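Local atomic coordinates of DNA fragmentation factor 40 KDA subunit (Mus musculus, PDB entry 1V0D), a protein that cuts DNA as a caspase-activated nuclease, driving DNA fragmentation and chromatin condensation during apoptosis. Residues G213-A216 with S217-L220; K201-Q204 with Y205-S208; Y158-Y161 with S162-R166. All blocks are in the same frame, centred on the assembly; numbering follows the deposited sequence.

Interaction 1. Residues G213-A216 with S217-L220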
loop_
_atom_site.group_PDB
_atom_site.type_symbol
_atom_site.label_atom_id
_atom_site.label_comp_id
_atom_site.label_asym_id
_atom_site.label_seq_id
_atom_site.Cartn_x
_atom_site.Cartn_y
_atom_site.Cartn_z
ATOM N N GLY A 213 -2.207 -2.742 -24.986
ATOM C CA GLY A 213 -2.793 -3.525 -26.059
ATOM C C GLY A 213 -4.317 -3.445 -26.121
ATOM O O GLY A 213 -4.970 -4.368 -26.586
ATOM N N ALA A 214 -4.889 -2.350 -25.634
ATOM C CA ALA A 214 -6.329 -2.145 -25.698
ATOM C C ALA A 214 -6.497 -0.827 -26.460
ATOM O O ALA A 214 -5.540 -0.059 -26.574
ATOM C CB ALA A 214 -6.914 -2.033 -24.296
ATOM N N GLU A 215 -7.688 -0.571 -27.002
ATOM C CA GLU A 215 -7.937 0.672 -27.729
ATOM C C GLU A 215 -7.296 1.814 -26.924
ATOM O O GLU A 215 -7.422 1.857 -25.698
ATOM C CB GLU A 215 -9.450 0.909 -27.872
ATOM C CG GLU A 215 -9.842 2.113 -28.740
ATOM C CD GLU A 215 -9.520 1.915 -30.235
ATOM O OE1 GLU A 215 -8.327 1.734 -30.583
ATOM O OE2 GLU A 215 -10.458 1.939 -31.071
ATOM N N ALA A 216 -6.606 2.725 -27.605
ATOM C CA ALA A 216 -5.934 3.838 -26.947
ATOM C C ALA A 216 -6.875 4.750 -26.163
ATOM O O ALA A 216 -6.434 5.544 -25.330
ATOM C CB ALA A 216 -5.174 4.646 -27.972
ATOM N N SER A 217 -8.170 4.646 -26.421
ATOM C CA SER A 217 -9.129 5.488 -25.714
ATOM C C SER A 217 -9.665 4.753 -24.500
ATOM O O SER A 217 -10.603 5.215 -23.854
ATOM C CB SER A 217 -10.306 5.829 -26.625
ATOM O OG SER A 217 -11.036 4.650 -26.928
ATOM N N SER A 218 -9.071 3.605 -24.204
ATOM C CA SER A 218 -9.515 2.780 -23.092
ATOM C C SER A 218 -8.454 2.594 -22.036
ATOM O O SER A 218 -8.750 2.618 -20.842
ATOM C CB SER A 218 -9.925 1.402 -23.600
ATOM O OG SER A 218 -10.972 1.503 -24.539
ATOM N N ARG A 219 -7.219 2.382 -22.471
ATOM C CA ARG A 219 -6.156 2.163 -21.523
ATOM C C ARG A 219 -5.728 3.429 -20.821
ATOM O O ARG A 219 -5.978 4.534 -21.296
ATOM C CB ARG A 219 -4.963 1.480 -22.205
ATOM C CG ARG A 219 -4.560 2.019 -23.554
ATOM C CD ARG A 219 -3.644 1.018 -24.239
ATOM N NE ARG A 219 -3.273 1.402 -25.599
ATOM C CZ ARG A 219 -2.442 2.396 -25.900
ATOM N NH1 ARG A 219 -1.886 3.117 -24.936
ATOM N NH2 ARG A 219 -2.161 2.673 -27.169
ATOM N N LEU A 220 -5.106 3.257 -19.664
ATOM C CA LEU A 220 -4.613 4.374 -18.879
ATOM C C LEU A 220 -3.091 4.397 -19.022
ATOM O O LEU A 220 -2.412 5.297 -18.523
ATOM C CB LEU A 220 -5.018 4.188 -17.415
ATOM C CG LEU A 220 -6.106 5.090 -16.815
ATOM C CD1 LEU A 220 -7.116 5.510 -17.870
ATOM C CD2 LEU A 220 -6.786 4.348 -15.666
#
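A type I beta turn from Glu215 to Ser218, set in the surface loop between helix 186-202 and strand 227-228 of the DFF40 nuclease region (His-Me finger clan), shows how one carbonyl and one long side chain can organise a segment without regular structure. Ala216 and Ser217 are its two inner residues, and Ser218 N closes it on Glu215 O at 2.8 Å. The same oxygen also takes a longer bond, 3.3 Å, from Arg219 N. The two donors use it differently: Ser218 N stands well above the carbonyl plane, 50° out of it, while Arg219 N lies almost in line with the C=O bond.

The side chain of Arg219 then turns back over the start of the loop. Its CG is tucked between the backbone N and the carbonyl carbon (chi1 44°), and the chain beyond runs extended to NE, which brings the guanidinium to Ala214 O and against Ala216. Arg219 NE donates to Ala214 O at 2.9 Å through a bent bond of 131°, the oxygen sitting at the edge of the guanidinium, somewhat tilted from its plane. Over one face of the group lies the methyl of Ala216, its CB 3.7 Å from Arg219 NH2. Arg219 NH1 is held by Cys221 O, farther along the chain. Ala214 and Ser218 also pack on Ser208.

Backbone carbonyls before and after the turn thus share one guanidinium. The positive charge is probably stabilised here by peptide dipoles, and in return it ties together parts of the chain that the turn has brought close.

Interaction 2. Residues K201-Q204 with Y205-S208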
loop_
_atom_site.group_PDB
_atom_site.type_symbol
_atom_site.label_atom_id
_atom_site.label_comp_id
_atom_site.label_asym_id
_atom_site.label_seq_id
_atom_site.Cartn_x
_atom_site.Cartn_y
_atom_site.Cartn_z
ATOM N N LYS A 201 -21.236 -4.731 -16.851
ATOM C CA LYS A 201 -20.935 -6.009 -17.481
ATOM C C LYS A 201 -20.772 -5.751 -18.980
ATOM O O LYS A 201 -19.880 -6.300 -19.632
ATOM C CB LYS A 201 -22.074 -7.004 -17.246
ATOM C CG LYS A 201 -22.316 -7.387 -15.789
ATOM C CD LYS A 201 -23.648 -8.123 -15.639
ATOM C CE LYS A 201 -23.897 -8.574 -14.194
ATOM N NZ LYS A 201 -25.363 -8.711 -13.830
ATOM N N SER A 202 -21.632 -4.891 -19.510
ATOM C CA SER A 202 -21.616 -4.543 -20.928
ATOM C C SER A 202 -20.271 -3.981 -21.366
ATOM O O SER A 202 -19.933 -4.005 -22.550
ATOM C CB SER A 202 -22.685 -3.492 -21.231
ATOM O OG SER A 202 -22.167 -2.178 -21.047
ATOM N N VAL A 203 -19.509 -3.467 -20.411
ATOM C CA VAL A 203 -18.222 -2.868 -20.721
ATOM C C VAL A 203 -17.094 -3.636 -20.030
ATOM O O VAL A 203 -15.936 -3.228 -20.046
ATOM C CB VAL A 203 -18.240 -1.374 -20.288
ATOM C CG1 VAL A 203 -17.928 -1.240 -18.804
ATOM C CG2 VAL A 203 -17.290 -0.577 -21.132
ATOM N N GLN A 204 -17.449 -4.760 -19.418
ATOM C CA GLN A 204 -16.484 -5.602 -18.719
ATOM C C GLN A 204 -15.759 -4.884 -17.593
ATOM O O GLN A 204 -14.526 -4.888 -17.521
ATOM C CB GLN A 204 -15.472 -6.158 -19.709
ATOM C CG GLN A 204 -16.136 -6.838 -20.863
ATOM C CD GLN A 204 -15.298 -6.770 -22.110
ATOM O OE1 GLN A 204 -14.296 -7.484 -22.242
ATOM N NE2 GLN A 204 -15.689 -5.892 -23.037
ATOM N N TYR A 205 -16.545 -4.263 -16.720
ATOM C CA TYR A 205 -16.028 -3.564 -15.562
ATOM C C TYR A 205 -14.825 -2.655 -15.837
ATOM O O TYR A 205 -14.002 -2.426 -14.949
ATOM C CB TYR A 205 -15.688 -4.595 -14.479
ATOM C CG TYR A 205 -16.867 -5.484 -14.146
ATOM C CD1 TYR A 205 -17.261 -6.513 -15.008
ATOM C CD2 TYR A 205 -17.658 -5.228 -13.024
ATOM C CE1 TYR A 205 -18.424 -7.262 -14.767
ATOM C CE2 TYR A 205 -18.822 -5.968 -12.769
ATOM C CZ TYR A 205 -19.201 -6.978 -13.646
ATOM O OH TYR A 205 -20.371 -7.677 -13.410
ATOM N N ASN A 206 -14.720 -2.136 -17.059
ATOM C CA ASN A 206 -13.616 -1.246 -17.403
ATOM C C ASN A 206 -12.229 -1.792 -17.105
ATOM O O ASN A 206 -11.288 -1.017 -16.936
ATOM C CB ASN A 206 -13.780 0.088 -16.679
ATOM C CG ASN A 206 -14.911 0.918 -17.245
ATOM O OD1 ASN A 206 -15.621 1.606 -16.510
ATOM N ND2 ASN A 206 -15.084 0.860 -18.563
ATOM N N GLY A 207 -12.095 -3.114 -17.042
ATOM C CA GLY A 207 -10.792 -3.713 -16.775
ATOM C C GLY A 207 -9.805 -3.263 -17.834
ATOM O O GLY A 207 -8.586 -3.361 -17.687
ATOM N N SER A 208 -10.366 -2.762 -18.925
ATOM C CA SER A 208 -9.599 -2.255 -20.047
ATOM C C SER A 208 -8.617 -1.164 -19.606
ATOM O O SER A 208 -7.551 -0.987 -20.191
ATOM C CB SER A 208 -10.575 -1.713 -21.085
ATOM O OG SER A 208 -9.922 -0.820 -21.952
#
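Lys201 and Tyr205 run alongside each other at the end of helix 186-202, a worked case of how a helix terminus settles its last backbone groups. Gln204, with positive phi, is the C-prime residue of a Schellman motif: Gln204 N bonds to Lys201 O at 2.9 Å, and Tyr205 N reaches back to Leu200 O. Gly207 N gives a nearly straight bond (178°) to Gln204 O at 3.0 Å, closing a type III' beta turn, close to type I', through Tyr205 and Asn206. Asn206 N has a weak bond, 3.4 Å, to Val203 O.

The side chains add mainly packing. Tyr205 CG is anti to its carbonyl carbon (chi1 -55°), which turns the ring back toward Lys201. The aliphatic part of Lys201 passes the phenol end, Lys201 CG being nearest to Tyr205 OH, and the Lys201 side chain is about 4 Å from a bound lead ion. The ring also makes a cation-pi contact with Arg168, and Ser202 OG is satisfied by Lys199 O.

Val203 packs CG1 against the side chain of Asn206. Polar pairing is therefore largely a backbone matter, which lets the chain leave the helix through three residues of left-handed backbone conformation with several peptide groups bonded locally.

Interaction 3. Residues Y158-Y161 with S162-R166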
loop_
_atom_site.group_PDB
_atom_site.type_symbol
_atom_site.label_atom_id
_atom_site.label_comp_id
_atom_site.label_asym_id
_atom_site.label_seq_id
_atom_site.Cartn_x
_atom_site.Cartn_y
_atom_site.Cartn_z
ATOM N N TYR A 158 -4.069 -10.535 -16.342
ATOM C CA TYR A 158 -4.137 -10.424 -14.898
ATOM C C TYR A 158 -4.474 -8.993 -14.504
ATOM O O TYR A 158 -5.396 -8.769 -13.718
ATOM C CB TYR A 158 -2.819 -10.841 -14.246
ATOM C CG TYR A 158 -2.811 -10.566 -12.761
ATOM C CD1 TYR A 158 -3.633 -11.285 -11.889
ATOM C CD2 TYR A 158 -2.039 -9.531 -12.230
ATOM C CE1 TYR A 158 -3.687 -10.970 -10.522
ATOM C CE2 TYR A 158 -2.087 -9.213 -10.869
ATOM C CZ TYR A 158 -2.909 -9.931 -10.028
ATOM O OH TYR A 158 -2.950 -9.602 -8.701
ATOM N N LEU A 159 -3.730 -8.029 -15.049
ATOM C CA LEU A 159 -3.965 -6.619 -14.747
ATOM C C LEU A 159 -5.390 -6.191 -15.105
ATOM O O LEU A 159 -5.995 -5.361 -14.425
ATOM C CB LEU A 159 -2.940 -5.756 -15.478
ATOM C CG LEU A 159 -1.863 -5.142 -14.577
ATOM C CD1 LEU A 159 -1.448 -6.104 -13.478
ATOM C CD2 LEU A 159 -0.667 -4.770 -15.418
ATOM N N ARG A 160 -5.931 -6.771 -16.169
ATOM C CA ARG A 160 -7.293 -6.467 -16.577
ATOM C C ARG A 160 -8.194 -6.910 -15.428
ATOM O O ARG A 160 -9.023 -6.144 -14.932
ATOM C CB ARG A 160 -7.636 -7.242 -17.849
ATOM C CG ARG A 160 -8.918 -6.814 -18.522
ATOM C CD ARG A 160 -9.085 -7.562 -19.825
ATOM N NE ARG A 160 -7.828 -7.597 -20.570
ATOM C CZ ARG A 160 -7.485 -8.569 -21.416
ATOM N NH1 ARG A 160 -8.310 -9.593 -21.628
ATOM N NH2 ARG A 160 -6.310 -8.531 -22.037
ATOM N N TYR A 161 -8.012 -8.157 -15.009
ATOM C CA TYR A 161 -8.771 -8.746 -13.907
ATOM C C TYR A 161 -8.648 -7.882 -12.647
ATOM O O TYR A 161 -9.620 -7.624 -11.944
ATOM C CB TYR A 161 -8.229 -10.153 -13.595
ATOM C CG TYR A 161 -8.730 -10.718 -12.288
ATOM C CD1 TYR A 161 -9.963 -11.363 -12.215
ATOM C CD2 TYR A 161 -7.993 -10.553 -11.109
ATOM C CE1 TYR A 161 -10.466 -11.834 -10.992
ATOM C CE2 TYR A 161 -8.481 -11.017 -9.876
ATOM C CZ TYR A 161 -9.721 -11.658 -9.825
ATOM O OH TYR A 161 -10.216 -12.129 -8.620
ATOM N N SER A 162 -7.425 -7.461 -12.361
ATOM C CA SER A 162 -7.157 -6.651 -11.195
ATOM C C SER A 162 -7.997 -5.383 -11.196
ATOM O O SER A 162 -8.611 -5.040 -10.185
ATOM C CB SER A 162 -5.682 -6.286 -11.157
ATOM O OG SER A 162 -5.445 -5.361 -10.119
ATOM N N CYS A 163 -8.017 -4.690 -12.332
ATOM C CA CYS A 163 -8.777 -3.459 -12.462
ATOM C C CYS A 163 -10.254 -3.733 -12.283
ATOM O O CYS A 163 -10.938 -2.997 -11.574
ATOM C CB CYS A 163 -8.544 -2.821 -13.832
ATOM S SG CYS A 163 -9.486 -1.300 -14.103
ATOM N N GLU A 164 -10.744 -4.785 -12.936
ATOM C CA GLU A 164 -12.154 -5.173 -12.835
ATOM C C GLU A 164 -12.567 -5.384 -11.387
ATOM O O GLU A 164 -13.713 -5.148 -11.015
ATOM C CB GLU A 164 -12.407 -6.470 -13.590
ATOM C CG GLU A 164 -12.291 -6.363 -15.088
ATOM C CD GLU A 164 -12.434 -7.717 -15.758
ATOM O OE1 GLU A 164 -13.286 -8.517 -15.286
ATOM O OE2 GLU A 164 -11.705 -7.971 -16.751
ATOM N N SER A 165 -11.620 -5.833 -10.575
ATOM C CA SER A 165 -11.875 -6.098 -9.175
ATOM C C SER A 165 -12.102 -4.828 -8.380
ATOM O O SER A 165 -13.029 -4.754 -7.570
ATOM C CB SER A 165 -10.713 -6.882 -8.586
ATOM O OG SER A 165 -10.536 -8.090 -9.309
ATOM N N ARG A 166 -11.258 -3.826 -8.598
ATOM C CA ARG A 166 -11.414 -2.582 -7.866
ATOM C C ARG A 166 -12.784 -2.029 -8.189
ATOM O O ARG A 166 -13.548 -1.649 -7.301
ATOM C CB ARG A 166 -10.361 -1.566 -8.284
ATOM C CG ARG A 166 -8.950 -2.088 -8.277
ATOM C CD ARG A 166 -7.982 -0.956 -8.552
ATOM N NE ARG A 166 -6.588 -1.386 -8.497
ATOM C CZ ARG A 166 -5.603 -0.596 -8.090
ATOM N NH1 ARG A 166 -5.890 0.646 -7.712
ATOM N NH2 ARG A 166 -4.346 -1.044 -8.046
#
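Tyr161 and Ser162, neighbours in the N-terminal half of helix 155-175 in the DFF40 nuclease region, introduce a stretch where a side-chain hydroxyl bonds back to the helix backbone. Ser162 N bonds to Tyr158 O at 2.8 Å, and Ser162 CB sits 3.4 Å from Leu159 O, so this residue packs closely on the preceding turn.

Tyr161 looks the other way along the helix, to Ser165. Its carbonyl oxygen receives two bonds from that one residue: the regular one from Ser165 N at 3.0 Å, and a second from Ser165 OG at 2.8 Å. They arrive from opposite faces of the carbonyl plane, the hydroxyl standing 36° out of it. Ser165 can do this because its OG lies beside its own backbone N (chi1 -58°), directed back down the helix. The same OG is also set over one face of the Tyr161 ring toward the rim, 3.6 Å from Tyr161 CE2. The tyrosine ring in turn meets Phe152.

Glu164 leans back on the preceding turn. Glu164 CG lies 3.3 Å from Arg160 O, and its OE2 is 3.5 Å from Arg160 CG, the two side chains extending together. Their charged atoms do not meet: Arg160 NE and Glu164 OE2 remain 5.5 Å apart, and Arg160 NH2 makes a long, weak ion pair with Asp211.

Elsewhere on this helix Leu159 packs on Pro246 and Tyr247, and Cys163 on Phe210. Bonds from Cys163 N to Leu159 O and from Glu164 N to Arg160 O continue the alpha-helical ladder, and serine OG to the carbonyl four residues earlier is a familiar intrahelical bond.

Followed from the N terminus, the three contacts come in series, and none encloses or crosses another. Interaction 3 lies within helix 155-175 and closes no loop beyond helical turns. Interaction 2 follows the chain out of helix 186-202 into a 3-10 segment; its turn lies on interaction 3, where Gln204 and Gly207 pack on Glu164, and Asn206 O meets Cys163 SG. Interaction 1 closes a small loop a few residues later. It touches interaction 2 through Ser208, against which Ala214, Ser218 and Arg219 pack, but it stays about 6 Å from interaction 3 at the nearest atoms. Residues 205-208 therefore link the long helix to the surface loop leading to strand 227-228.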